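Long-range contacts in spindle assembly abnormal protein 6 (Caenorhabditis elegans, PDB 3PYI), which forms the central scaffold of the centriole, setting its ninefold symmetry, and is required for centrosome biogenesis and duplication: residues A[15-20]-A[134-139]; A[145-150]-A[161-166]. The protein carries 1 engineered substitution. All blocks are in the same frame, centred on the assembly; numbering follows the deposited sequence. Where two conformers were deposited one is given.

Overall arrangement
Two pairings, one distant in sequence and one local, show how the ends of a sheet are joined and how a hairpin continues it inward, within the N-terminal globular domain that links the protein's homodimers into a ring. From the N terminus, the chain lays down strand 7-23, passes through three more long strands and two helices, and returns beside it as strand 133-139; contact 1 thereby closes a loop of 113 intervening residues. Contact 2 follows in series: the chain turns after strand 145-152, and 161-166 runs back antiparallel beside 145-150, closing a hairpin. Strands 133-139 and 145-152 are sheet neighbours, so the two contacts join through backbone bonds such as N136 O to E149 N, 2.8 Å.

Contact 1. Residues A[15-20]-A[134-139]; sequences IASLLQ and EINIIL
The pairing of A16–Q20 with I135–L139 is a parallel beta ladder, made between strands 7-23 and 133-139 at the closing seam of a mixed sheet that is otherwise antiparallel. The strand directions differ by 29°. Four nearly straight bonds form the ladder: S17 N donates to I135 O, I137 N to S17 O at 2.8 Å, L19 N to I137 O, and L139 N to L19 O. S17 and L19 thus each give their N-H and receive at their C=O, while the other edge of 15-20 bonds to strand 29-44, through A16 with T34 and L18 with Y32. Where the direct ladder stops, a water takes its place, accepting from I135 N and lying 2.8 Å from I15 O. A second water sits 2.8 Å from S17 OG and within a longer reach of I135 O, to which it may donate.

On the inner face the branches of L18 and I137 cross obliquely. CG of L18 is anti to its backbone N (chi1 173°), which carries CD1 across the seam to lie 3.8 Å from I137 CG2 and 3.9 Å from L139 CG. F65, from a loop, touches all three of these side chains. Nearer the start of the ladder the methyl of A16 is met by two isoleucine branches, with its CB 3.9 Å from I135 CG2 and farther from I137 CD1. At the far end the side chains of Q20 and L139 run alongside each other in the same direction, their CB atoms 3.9 Å apart. On the opposite face, with S17, L19, N136 and I138, L19 CD1 approaches I138 CG1 at 4.2 Å. In this beta-sandwich N-terminal domain of SAS-6, which belongs to the same clan as the XRCC4 N-terminal domain, the parallel pairing joins the two ends of the sheet's strand order.

Contact 2. Residues A[145-150]-A[161-166]; sequences FCSFEL and IFSIKL
I161 opens the antiparallel pairing with L150 in the beta hairpin of strands 145-152 and 160-168, part of the sheet of this beta-sandwich domain. Its N-H bonds to L150 O at 2.7 Å, while L150 N bonds to F162 O; with psi of I161 at -55°, this is consistent with a classic beta bulge of I161 and F162 opposite L150. The ring of F162 lies beside L150, which sets CB over one face and CD2 3.7 Å from CE1. F92 meets the same ring edge-to-face, and I156 of the second subunit packs on both I161 and F162, so this end of the hairpin borders another copy of the protein.

S163 faces the other side of the sheet, its CB lodged 3.5 Å from both S147 OG and E149 CG. S147 OG in turn donates to E149 OE2, on the anti side of the carboxylate, a bond that ties the two together along their own strand. I164 forms a hydrogen-bonded pair with F148, giving its N-H to F148 O and receiving from F148 N; its side chain touches E69 of the adjacent strand 66-71 and F55 of strand 51-58.

K165, with CG anti to the backbone N (chi1 -168°) and an extended chain beyond, crosses to the ring of F145. NZ stands 3.9 Å from the centroid of that ring, only 2° off its normal, in a cation-pi contact, and CE rests on the same face, 3.4 Å from CD1. An alanine in place of F145 would probably leave the ammonium without its aromatic partner and the lysine tail free to swing.

L166 pairs with C146 through bonds in both directions and reaches into the core, where its CD1 lies 3.8 Å from F148 CB and 4.0 Å from C146 SG. Its carbonyl O also approaches the F145 ring at the edge, in plane, 3.7 Å from CD1.

Contact 1. Residues A[15-20]-A[134-139]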
loop_
_atom_site.group_PDB
_atom_site.type_symbol
_atom_site.label_atom_id
_atom_site.label_comp_id
_atom_site.label_asym_id
_atom_site.label_seq_id
_atom_site.Cartn_x
_atom_site.Cartn_y
_atom_site.Cartn_z
ATOM N N ILE A 15 -4.081 20.199 5.439
ATOM C CA ILE A 15 -2.772 20.065 6.059
ATOM C C ILE A 15 -1.986 18.953 5.376
ATOM O O ILE A 15 -2.482 17.844 5.161
ATOM C CB ILE A 15 -2.865 19.847 7.570
ATOM C CG1 ILE A 15 -3.556 21.048 8.216
ATOM C CG2 ILE A 15 -1.478 19.679 8.160
ATOM C CD1 ILE A 15 -3.650 20.973 9.719
ATOM N N ALA A 16 -0.762 19.277 4.991
ATOM C CA ALA A 16 0.086 18.316 4.321
ATOM C C ALA A 16 1.419 18.302 5.006
ATOM O O ALA A 16 1.764 19.241 5.725
ATOM C CB ALA A 16 0.270 18.701 2.873
ATOM N N SER A 17 2.171 17.236 4.784
ATOM C CA SER A 17 3.577 17.242 5.138
ATOM C C SER A 17 4.319 17.576 3.869
ATOM O O SER A 17 4.067 16.981 2.818
ATOM C CB SER A 17 4.028 15.885 5.690
ATOM O OG SER A 17 3.588 15.725 7.021
ATOM N N LEU A 18 5.201 18.562 3.952
ATOM C CA LEU A 18 5.984 18.973 2.804
ATOM C C LEU A 18 7.409 18.507 3.017
ATOM O O LEU A 18 8.016 18.809 4.041
ATOM C CB LEU A 18 5.955 20.490 2.662
ATOM C CG LEU A 18 6.881 21.074 1.597
ATOM C CD1 LEU A 18 6.397 20.685 0.209
ATOM C CD2 LEU A 18 6.950 22.591 1.738
ATOM N N LEU A 19 7.941 17.748 2.066
ATOM C CA LEU A 19 9.316 17.295 2.176
ATOM C C LEU A 19 10.103 17.905 1.034
ATOM O O LEU A 19 9.622 17.966 -0.086
ATOM C CB LEU A 19 9.412 15.770 2.121
ATOM C CG LEU A 19 8.331 14.965 2.845
ATOM C CD1 LEU A 19 8.640 13.468 2.769
ATOM C CD2 LEU A 19 8.187 15.415 4.280
ATOM N N GLN A 20 11.308 18.384 1.320
ATOM C CA GLN A 20 12.146 18.945 0.270
ATOM C C GLN A 20 13.612 18.797 0.623
ATOM O O GLN A 20 13.966 18.701 1.791
ATOM C CB GLN A 20 11.800 20.415 0.016
ATOM C CG GLN A 20 12.006 21.315 1.216
ATOM C CD GLN A 20 11.537 22.739 0.978
ATOM O OE1 GLN A 20 10.687 23.253 1.706
ATOM N NE2 GLN A 20 12.095 23.385 -0.040
ATOM N N GLU A 134 -3.639 11.082 5.128
ATOM C CA GLU A 134 -2.498 11.982 5.250
ATOM C C GLU A 134 -2.029 12.327 3.858
ATOM O O GLU A 134 -2.079 11.501 2.941
ATOM C CB GLU A 134 -1.342 11.349 6.034
ATOM C CG GLU A 134 -1.581 11.156 7.524
ATOM C CD GLU A 134 -0.479 10.333 8.186
ATOM O OE1 GLU A 134 -0.402 9.113 7.922
ATOM O OE2 GLU A 134 0.313 10.904 8.965
ATOM N N ILE A 135 -1.576 13.559 3.705
ATOM C CA ILE A 135 -1.075 14.037 2.433
ATOM C C ILE A 135 0.394 14.395 2.550
ATOM O O ILE A 135 0.815 15.107 3.459
ATOM C CB ILE A 135 -1.855 15.270 1.975
ATOM C CG1 ILE A 135 -3.333 14.912 1.802
ATOM C CG2 ILE A 135 -1.276 15.830 0.675
ATOM C CD1 ILE A 135 -4.211 16.106 1.581
ATOM N N ASN A 136 1.166 13.868 1.620
ATOM C CA ASN A 136 2.574 14.208 1.539
ATOM C C ASN A 136 2.861 14.883 0.220
ATOM O O ASN A 136 2.382 14.476 -0.835
ATOM C CB ASN A 136 3.478 12.983 1.697
ATOM C CG ASN A 136 3.795 12.669 3.143
ATOM O OD1 ASN A 136 3.231 13.259 4.063
ATOM N ND2 ASN A 136 4.694 11.718 3.349
ATOM N N ILE A 137 3.630 15.956 0.291
ATOM C CA ILE A 137 4.067 16.633 -0.915
ATOM C C ILE A 137 5.576 16.649 -0.936
ATOM O O ILE A 137 6.214 17.154 -0.021
ATOM C CB ILE A 137 3.516 18.046 -1.023
ATOM C CG1 ILE A 137 1.999 17.983 -1.246
ATOM C CG2 ILE A 137 4.170 18.769 -2.199
ATOM C CD1 ILE A 137 1.320 19.327 -1.175
ATOM N N ILE A 138 6.158 16.079 -1.977
ATOM C CA ILE A 138 7.611 16.001 -2.043
ATOM C C ILE A 138 8.147 16.852 -3.182
ATOM O O ILE A 138 7.836 16.602 -4.348
ATOM C CB ILE A 138 8.076 14.548 -2.230
ATOM C CG1 ILE A 138 7.348 13.636 -1.234
ATOM C CG2 ILE A 138 9.589 14.462 -2.071
ATOM C CD1 ILE A 138 7.567 12.153 -1.468
ATOM N N LEU A 139 8.949 17.862 -2.844
ATOM C CA LEU A 139 9.501 18.755 -3.856
ATOM C C LEU A 139 10.806 18.264 -4.453
ATOM O O LEU A 139 11.640 17.653 -3.774
ATOM C CB LEU A 139 9.754 20.152 -3.299
ATOM C CG LEU A 139 8.540 21.029 -3.039
ATOM C CD1 LEU A 139 8.978 22.322 -2.347
ATOM C CD2 LEU A 139 7.824 21.315 -4.342
HETATM O O HOH W 1 -1.608 15.281 5.942
HETATM O O HOH W 2 1.300 14.269 6.554
#

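Contact 2. Residues A[145-150]-A[161-166]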
loop_
_atom_site.group_PDB
_atom_site.type_symbol
_atom_site.label_atom_id
_atom_site.label_comp_id
_atom_site.label_asym_id
_atom_site.label_seq_id
_atom_site.Cartn_x
_atom_site.Cartn_y
_atom_site.Cartn_z
ATOM N N PHE A 145 9.272 19.988 -10.049
ATOM C CA PHE A 145 8.261 18.957 -9.878
ATOM C C PHE A 145 7.978 18.716 -8.412
ATOM O O PHE A 145 8.830 18.945 -7.551
ATOM C CB PHE A 145 8.730 17.646 -10.496
ATOM C CG PHE A 145 8.954 17.720 -11.975
ATOM C CD1 PHE A 145 7.883 17.721 -12.849
ATOM C CD2 PHE A 145 10.236 17.783 -12.491
ATOM C CE1 PHE A 145 8.085 17.785 -14.222
ATOM C CE2 PHE A 145 10.447 17.847 -13.856
ATOM C CZ PHE A 145 9.374 17.851 -14.724
ATOM N N CYS A 146 6.770 18.262 -8.129
ATOM C CA CYS A 146 6.479 17.725 -6.818
ATOM C C CYS A 146 5.544 16.528 -6.931
ATOM O O CYS A 146 4.671 16.467 -7.794
ATOM C CB CYS A 146 5.901 18.786 -5.884
ATOM S SG CYS A 146 4.157 19.080 -6.083
ATOM N N SER A 147 5.755 15.568 -6.048
ATOM C CA SER A 147 4.921 14.381 -5.979
ATOM C C SER A 147 3.817 14.631 -4.957
ATOM O O SER A 147 4.086 14.960 -3.806
ATOM C CB SER A 147 5.785 13.185 -5.569
ATOM O OG SER A 147 5.001 12.015 -5.406
ATOM N N PHE A 148 2.573 14.527 -5.393
ATOM C CA PHE A 148 1.445 14.682 -4.492
ATOM C C PHE A 148 1.019 13.280 -4.070
ATOM O O PHE A 148 0.556 12.502 -4.908
ATOM C CB PHE A 148 0.290 15.360 -5.234
ATOM C CG PHE A 148 -0.978 15.418 -4.447
ATOM C CD1 PHE A 148 -1.212 16.452 -3.568
ATOM C CD2 PHE A 148 -1.941 14.436 -4.584
ATOM C CE1 PHE A 148 -2.381 16.511 -2.838
ATOM C CE2 PHE A 148 -3.114 14.495 -3.854
ATOM C CZ PHE A 148 -3.325 15.534 -2.973
ATOM N N GLU A 149 1.170 12.960 -2.787
ATOM C CA GLU A 149 0.928 11.593 -2.306
ATOM C C GLU A 149 -0.180 11.503 -1.273
ATOM O O GLU A 149 -0.259 12.317 -0.373
ATOM C CB GLU A 149 2.208 11.004 -1.730
ATOM C CG GLU A 149 3.386 11.137 -2.674
ATOM C CD GLU A 149 4.577 10.316 -2.251
ATOM O OE1 GLU A 149 4.756 10.111 -1.033
ATOM O OE2 GLU A 149 5.343 9.891 -3.144
ATOM N N LEU A 150 -1.041 10.503 -1.420
ATOM C CA LEU A 150 -2.133 10.305 -0.482
ATOM C C LEU A 150 -1.900 9.004 0.309
ATOM O O LEU A 150 -1.535 7.991 -0.271
ATOM C CB LEU A 150 -3.442 10.223 -1.267
ATOM C CG LEU A 150 -4.725 10.563 -0.519
ATOM C CD1 LEU A 150 -4.587 11.915 0.159
ATOM C CD2 LEU A 150 -5.887 10.575 -1.496
ATOM N N ILE A 161 -1.491 5.341 -0.864
ATOM C CA ILE A 161 -2.513 4.954 -1.834
ATOM C C ILE A 161 -2.078 5.239 -3.257
ATOM O O ILE A 161 -2.086 4.349 -4.094
ATOM C CB ILE A 161 -3.860 5.607 -1.574
ATOM C CG1 ILE A 161 -4.330 5.292 -0.158
ATOM C CG2 ILE A 161 -4.877 5.098 -2.611
ATOM C CD1 ILE A 161 -5.692 5.814 0.155
ATOM N N PHE A 162 -1.699 6.480 -3.539
ATOM C CA PHE A 162 -1.148 6.794 -4.846
ATOM C C PHE A 162 -0.256 8.021 -4.757
ATOM O O PHE A 162 -0.257 8.730 -3.752
ATOM C CB PHE A 162 -2.270 7.002 -5.897
ATOM C CG PHE A 162 -3.120 8.224 -5.652
ATOM C CD1 PHE A 162 -4.373 8.107 -5.086
ATOM C CD2 PHE A 162 -2.659 9.487 -5.980
ATOM C CE1 PHE A 162 -5.151 9.226 -4.845
ATOM C CE2 PHE A 162 -3.433 10.611 -5.740
ATOM C CZ PHE A 162 -4.677 10.484 -5.175
ATOM N N SER A 163 0.534 8.243 -5.801
ATOM C CA SER A 163 1.249 9.501 -5.945
ATOM C C SER A 163 1.081 10.005 -7.368
ATOM O O SER A 163 1.092 9.224 -8.325
ATOM C CB SER A 163 2.732 9.336 -5.618
ATOM O OG SER A 163 3.338 8.452 -6.535
ATOM N N ILE A 164 0.883 11.308 -7.503
ATOM C CA ILE A 164 0.810 11.943 -8.814
ATOM C C ILE A 164 1.938 12.965 -8.923
ATOM O O ILE A 164 2.109 13.804 -8.044
ATOM C CB ILE A 164 -0.551 12.625 -9.044
ATOM C CG1 ILE A 164 -1.693 11.613 -8.893
ATOM C CG2 ILE A 164 -0.620 13.250 -10.449
ATOM C CD1 ILE A 164 -3.079 12.240 -8.962
ATOM N N LYS A 165 2.726 12.865 -9.984
ATOM C CA LYS A 165 3.757 13.838 -10.245
ATOM C C LYS A 165 3.127 15.101 -10.831
ATOM O O LYS A 165 2.558 15.073 -11.915
ATOM C CB LYS A 165 4.787 13.269 -11.218
ATOM C CG LYS A 165 6.058 14.111 -11.323
ATOM C CD LYS A 165 6.991 13.563 -12.390
ATOM C CE LYS A 165 8.307 14.326 -12.430
ATOM N NZ LYS A 165 9.179 13.889 -13.561
ATOM N N LEU A 166 3.203 16.201 -10.090
ATOM C CA LEU A 166 2.738 17.493 -10.591
ATOM C C LEU A 166 3.940 18.306 -11.074
ATOM O O LEU A 166 5.041 18.162 -10.548
ATOM C CB LEU A 166 2.013 18.270 -9.488
ATOM C CG LEU A 166 1.020 17.492 -8.631
ATOM C CD1 LEU A 166 0.498 18.364 -7.503
ATOM C CD2 LEU A 166 -0.127 16.968 -9.485
#